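Local coordinates for protein ferritin (Mycoplasma penetrans, PDB 7DIE) that probably takes up ferrous iron, oxidises it and stores it in the ferric state inside a hollow shell of 24 subunits, at residues Val22-Cys25 with Ala26-Tyr30; Glu107-Lys110 with Asn111-Ile115. All blocks are in the same frame, centred on the assembly; numbering follows the deposited sequence. Where two conformers were deposited one is given.

How the contacts relate
Each contact joins successive turns within a single helix, contact 1 in helix 10-39 and contact 2 in helix 91-118. Their centres are about 17 Å apart, and they touch where Val-22 CG2 packs on Ser-108 OG at 3.9 Å. His-19 also bridges them, bonding Glu-23 through NE2 and Ser-108 through ND1. Contact 1 is buried, and Glu-23 lies beside the iron ligand His-60. Contact 2 is only partly buried and farther from the centre of the chain. Backbone bonds carry both contacts. Contact 1 adds apolar and amide packing, whereas contact 2 adds a hydroxyl-to-carbonyl bond and a loose pairing of opposite charges beside a neighbouring subunit.

Contact 1 of 2, residues Val22-Cys25 with Ala26-Tyr30; sequences VELC and AANLY
Leu-24 meets Asn-28 one turn on, and their side chains cross obliquely. Leu-24 CG lies 3.7 Å from Asn-28 ND2, and Leu-24 CD1 is 3.8 Å from Asn-28 OD1. CG of Asn-28 stands beside its own backbone N (chi1 -76°), which folds the amide back toward Leu-24. ND2 is not bonded to Leu-24 O; its hydrogen bond goes to Ser-81 O. The backbone bond from Asn-28 N to Leu-24 O is short, 2.8 Å, and nearly straight at 172°. This is the repeating i to i+4 pattern of the first long helix of the ferritin four-helix bundle. The same face meets another subunit: Leu-24 packs on Asn-28 of that chain, and Asn-28 on its Leu-24. The bond from CA to CB of Cys-25 leads away from 26-30, yet Cys-25 CB lies 3.2 Å from Ala-26 N. SG is anti to the backbone N (chi1 -178°), and the side chain packs on Pro-83. Cys-25 O accepts the N-H of Leu-29 at 2.8 Å. Ala-26 lies toward helix 91-118, where it touches Met-101 and Val-105. Ala-26 CB rests 3.4 Å from Glu-23 O, and Ala-26 N bonds Val-22 O at 3.0 Å. Glu-23 OE2 is hydrogen-bonded to His-19 and to the iron ligand His-60, and OE1 forms a salt bridge with Lys-56, so Glu-23 stands in the second shell of the iron site.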
loop_
_atom_site.group_PDB
_atom_site.type_symbol
_atom_site.label_atom_id
_atom_site.label_comp_id
_atom_site.label_asym_id
_atom_site.label_seq_id
_atom_site.Cartn_x
_atom_site.Cartn_y
_atom_site.Cartn_z
ATOM N N VAL A 22 17.503 9.666 48.791
ATOM C CA VAL A 22 16.143 9.511 49.305
ATOM C C VAL A 22 15.254 8.818 48.277
ATOM O O VAL A 22 14.427 7.957 48.627
ATOM C CB VAL A 22 15.575 10.877 49.728
ATOM C CG1 VAL A 22 14.086 10.755 50.068
ATOM C CG2 VAL A 22 16.363 11.427 50.934
ATOM N N GLU A 23 15.402 9.167 46.990
ATOM C CA GLU A 23 14.641 8.442 45.960
ATOM C C GLU A 23 15.066 6.977 45.882
ATOM O O GLU A 23 14.231 6.086 45.662
ATOM C CB GLU A 23 14.824 9.106 44.592
ATOM C CG GLU A 23 14.403 10.587 44.536
ATOM C CD GLU A 23 12.927 10.768 44.203
ATOM O OE1 GLU A 23 12.141 9.798 44.354
ATOM O OE2 GLU A 23 12.555 11.886 43.783
ATOM N N LEU A 24 16.365 6.710 46.033
ATOM C CA LEU A 24 16.847 5.332 46.043
ATOM C C LEU A 24 16.390 4.604 47.298
ATOM O O LEU A 24 16.108 3.403 47.261
ATOM C CB LEU A 24 18.382 5.315 45.940
ATOM C CG LEU A 24 19.085 3.957 46.050
ATOM C CD1 LEU A 24 18.534 2.972 45.008
ATOM C CD2 LEU A 24 20.619 4.140 45.900
ATOM N N CYS A 25 16.316 5.310 48.426
ATOM C CA CYS A 25 15.797 4.665 49.624
ATOM C C CYS A 25 14.366 4.204 49.382
ATOM O O CYS A 25 13.992 3.074 49.735
ATOM C CB CYS A 25 15.886 5.631 50.814
ATOM S SG CYS A 25 15.328 4.916 52.376
ATOM N N ALA A 26 13.573 5.042 48.707
ATOM C CA ALA A 26 12.205 4.684 48.352
ATOM C C ALA A 26 12.183 3.487 47.416
ATOM O O ALA A 26 11.418 2.542 47.626
ATOM C CB ALA A 26 11.494 5.881 47.711
ATOM N N ALA A 27 13.021 3.514 46.372
ATOM C CA ALA A 27 13.102 2.378 45.450
ATOM C C ALA A 27 13.441 1.101 46.199
ATOM O O ALA A 27 12.780 0.068 46.024
ATOM C CB ALA A 27 14.153 2.643 44.364
ATOM N N ASN A 28 14.487 1.160 47.032
ATOM C CA ASN A 28 14.901 0.011 47.830
ATOM C C ASN A 28 13.774 -0.487 48.717
ATOM O O ASN A 28 13.567 -1.698 48.843
ATOM C CB ASN A 28 16.123 0.378 48.682
ATOM C CG ASN A 28 17.398 0.420 47.862
ATOM O OD1 ASN A 28 17.480 -0.232 46.823
ATOM N ND2 ASN A 28 18.405 1.170 48.332
ATOM N N LEU A 29 13.056 0.427 49.367
ATOM C CA LEU A 29 11.920 0.013 50.188
ATOM C C LEU A 29 10.837 -0.642 49.339
ATOM O O LEU A 29 10.289 -1.693 49.711
ATOM C CB LEU A 29 11.353 1.211 50.965
ATOM C CG LEU A 29 10.106 0.818 51.773
ATOM C CD1 LEU A 29 10.458 -0.150 52.917
ATOM C CD2 LEU A 29 9.356 2.033 52.298
ATOM N N TYR A 30 10.535 -0.060 48.173
ATOM C CA TYR A 30 9.440 -0.593 47.357
ATOM C C TYR A 30 9.764 -1.984 46.821
ATOM O O TYR A 30 8.876 -2.846 46.738
ATOM C CB TYR A 30 9.098 0.378 46.210
ATOM C CG TYR A 30 8.622 1.730 46.711
ATOM C CD1 TYR A 30 8.093 1.861 47.994
ATOM C CD2 TYR A 30 8.734 2.885 45.924
ATOM C CE1 TYR A 30 7.672 3.104 48.484
ATOM C CE2 TYR A 30 8.312 4.135 46.403
ATOM C CZ TYR A 30 7.784 4.229 47.694
ATOM O OH TYR A 30 7.366 5.440 48.209
#

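Contact 2 of 2, residues Glu107-Lys110 with Asn111-Ile115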
loop_
_atom_site.group_PDB
_atom_site.type_symbol
_atom_site.label_atom_id
_atom_site.label_comp_id
_atom_site.label_asym_id
_atom_site.label_seq_id
_atom_site.Cartn_x
_atom_site.Cartn_y
_atom_site.Cartn_z
ATOM N N GLU A 107 8.834 15.552 50.980
ATOM C CA GLU A 107 9.427 16.597 51.826
ATOM C C GLU A 107 10.863 16.897 51.417
ATOM O O GLU A 107 11.297 18.056 51.455
ATOM C CB GLU A 107 9.346 16.200 53.300
ATOM C CG GLU A 107 7.929 16.374 53.860
ATOM C CD GLU A 107 7.262 17.705 53.446
ATOM O OE1 GLU A 107 6.238 17.677 52.688
ATOM O OE2 GLU A 107 7.766 18.769 53.896
ATOM N N SER A 108 11.617 15.865 51.025
ATOM C CA SER A 108 12.957 16.073 50.480
ATOM C C SER A 108 12.932 16.965 49.237
ATOM O O SER A 108 13.711 17.921 49.130
ATOM C CB SER A 108 13.607 14.722 50.169
ATOM O OG SER A 108 14.968 14.903 49.862
ATOM N N VAL A 109 12.056 16.658 48.272
ATOM C CA VAL A 109 11.907 17.531 47.105
ATOM C C VAL A 109 11.700 18.980 47.540
ATOM O O VAL A 109 12.357 19.903 47.042
ATOM C CB VAL A 109 10.742 17.057 46.213
ATOM C CG1 VAL A 109 10.431 18.115 45.142
ATOM C CG2 VAL A 109 11.078 15.711 45.566
ATOM N N LYS A 110 10.760 19.201 48.456
ATOM C CA LYS A 110 10.455 20.564 48.873
ATOM C C LYS A 110 11.679 21.240 49.485
ATOM O O LYS A 110 11.926 22.428 49.240
ATOM C CB LYS A 110 9.287 20.557 49.862
ATOM C CG LYS A 110 8.769 21.937 50.277
ATOM C CD LYS A 110 7.556 21.778 51.204
ATOM C CE LYS A 110 6.831 23.082 51.475
ATOM N NZ LYS A 110 7.732 24.114 52.038
ATOM N N ASN A 111 12.460 20.496 50.282
ATOM C CA ASN A 111 13.634 21.082 50.930
ATOM C C ASN A 111 14.673 21.510 49.904
ATOM O O ASN A 111 15.180 22.636 49.951
ATOM C CB ASN A 111 14.256 20.096 51.922
ATOM C CG ASN A 111 15.341 20.738 52.779
ATOM O OD1 ASN A 111 15.112 21.774 53.407
ATOM N ND2 ASN A 111 16.527 20.136 52.797
ATOM N N VAL A 112 15.014 20.616 48.973
ATOM C CA VAL A 112 16.000 20.966 47.952
ATOM C C VAL A 112 15.491 22.118 47.103
ATOM O O VAL A 112 16.248 23.021 46.727
ATOM C CB VAL A 112 16.343 19.742 47.076
ATOM C CG1 VAL A 112 17.418 20.138 46.052
ATOM C CG2 VAL A 112 16.826 18.574 47.952
ATOM N N THR A 113 14.200 22.105 46.780
ATOM C CA THR A 113 13.637 23.180 45.978
ATOM C C THR A 113 13.767 24.511 46.707
ATOM O O THR A 113 14.266 25.495 46.152
ATOM C CB THR A 113 12.172 22.869 45.661
ATOM O OG1 THR A 113 12.107 21.663 44.884
ATOM C CG2 THR A 113 11.533 24.019 44.885
ATOM N N GLU A 114 13.346 24.547 47.972
ATOM C CA GLU A 114 13.377 25.793 48.727
ATOM C C GLU A 114 14.807 26.290 48.935
ATOM O O GLU A 114 15.098 27.479 48.748
ATOM C CB GLU A 114 12.684 25.599 50.071
ATOM C CG GLU A 114 12.652 26.873 50.888
ATOM C CD GLU A 114 11.950 26.699 52.231
ATOM O OE1 GLU A 114 11.733 27.722 52.908
ATOM O OE2 GLU A 114 11.605 25.555 52.598
ATOM N N ILE A 115 15.713 25.395 49.335
ATOM C CA ILE A 115 17.074 25.827 49.631
ATOM C C ILE A 115 17.788 26.252 48.354
ATOM O O ILE A 115 18.529 27.237 48.348
ATOM C CB ILE A 115 17.856 24.733 50.394
ATOM C CG1 ILE A 115 17.145 24.352 51.695
ATOM C CG2 ILE A 115 19.287 25.194 50.719
ATOM C CD1 ILE A 115 16.698 25.538 52.517
#
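Thr-113 has its OG1 beside its own backbone N (chi1 -62°), which turns the hydroxyl back toward Val-109 one turn earlier. OG1 donates to Val-109 O at 2.8 Å. It approaches from above the carbonyl plane, 43° out of it, and so does not lie on a lone pair. Thr-113 N reaches the same oxygen at 2.9 Å. Two donors from one residue therefore grip Val-109 O, and the hydroxyl gains a partner within its own helix. The two side chains run side by side, and CG1 of Val-109 passes 3.9 Å from OG1 of Thr-113. Val-112 bonds Ser-108 O through its N at 3.0 Å, and its CG2 leans on that oxygen at 3.4 Å.

Lys-110 and Glu-114 also lie alongside each other. Lys-110 is extended until a bend at its last torsion (chi4 -56°), while Glu-114 is extended beyond CG. NZ of Lys-110 stays 4.2 Å from OE2 of Glu-114, too far for a salt bridge, though the opposite charges may still attract. Each end also has a weak partner on Lys-120 of a neighbouring subunit: NZ its carbonyl O, and OE1 its NZ. Phe-122 of that subunit packs on Thr-113 and Glu-114. Within the chain, Thr-113 faces helix 122-150, touching Phe-125, Met-128 and Val-132, and Val-109 meets Ser-135. A threonine hydroxyl bonded to the carbonyl four residues back is a common helix feature, here on the face of helix 91-118 that packs against helix 122-150 in the ferritin four-helix bundle.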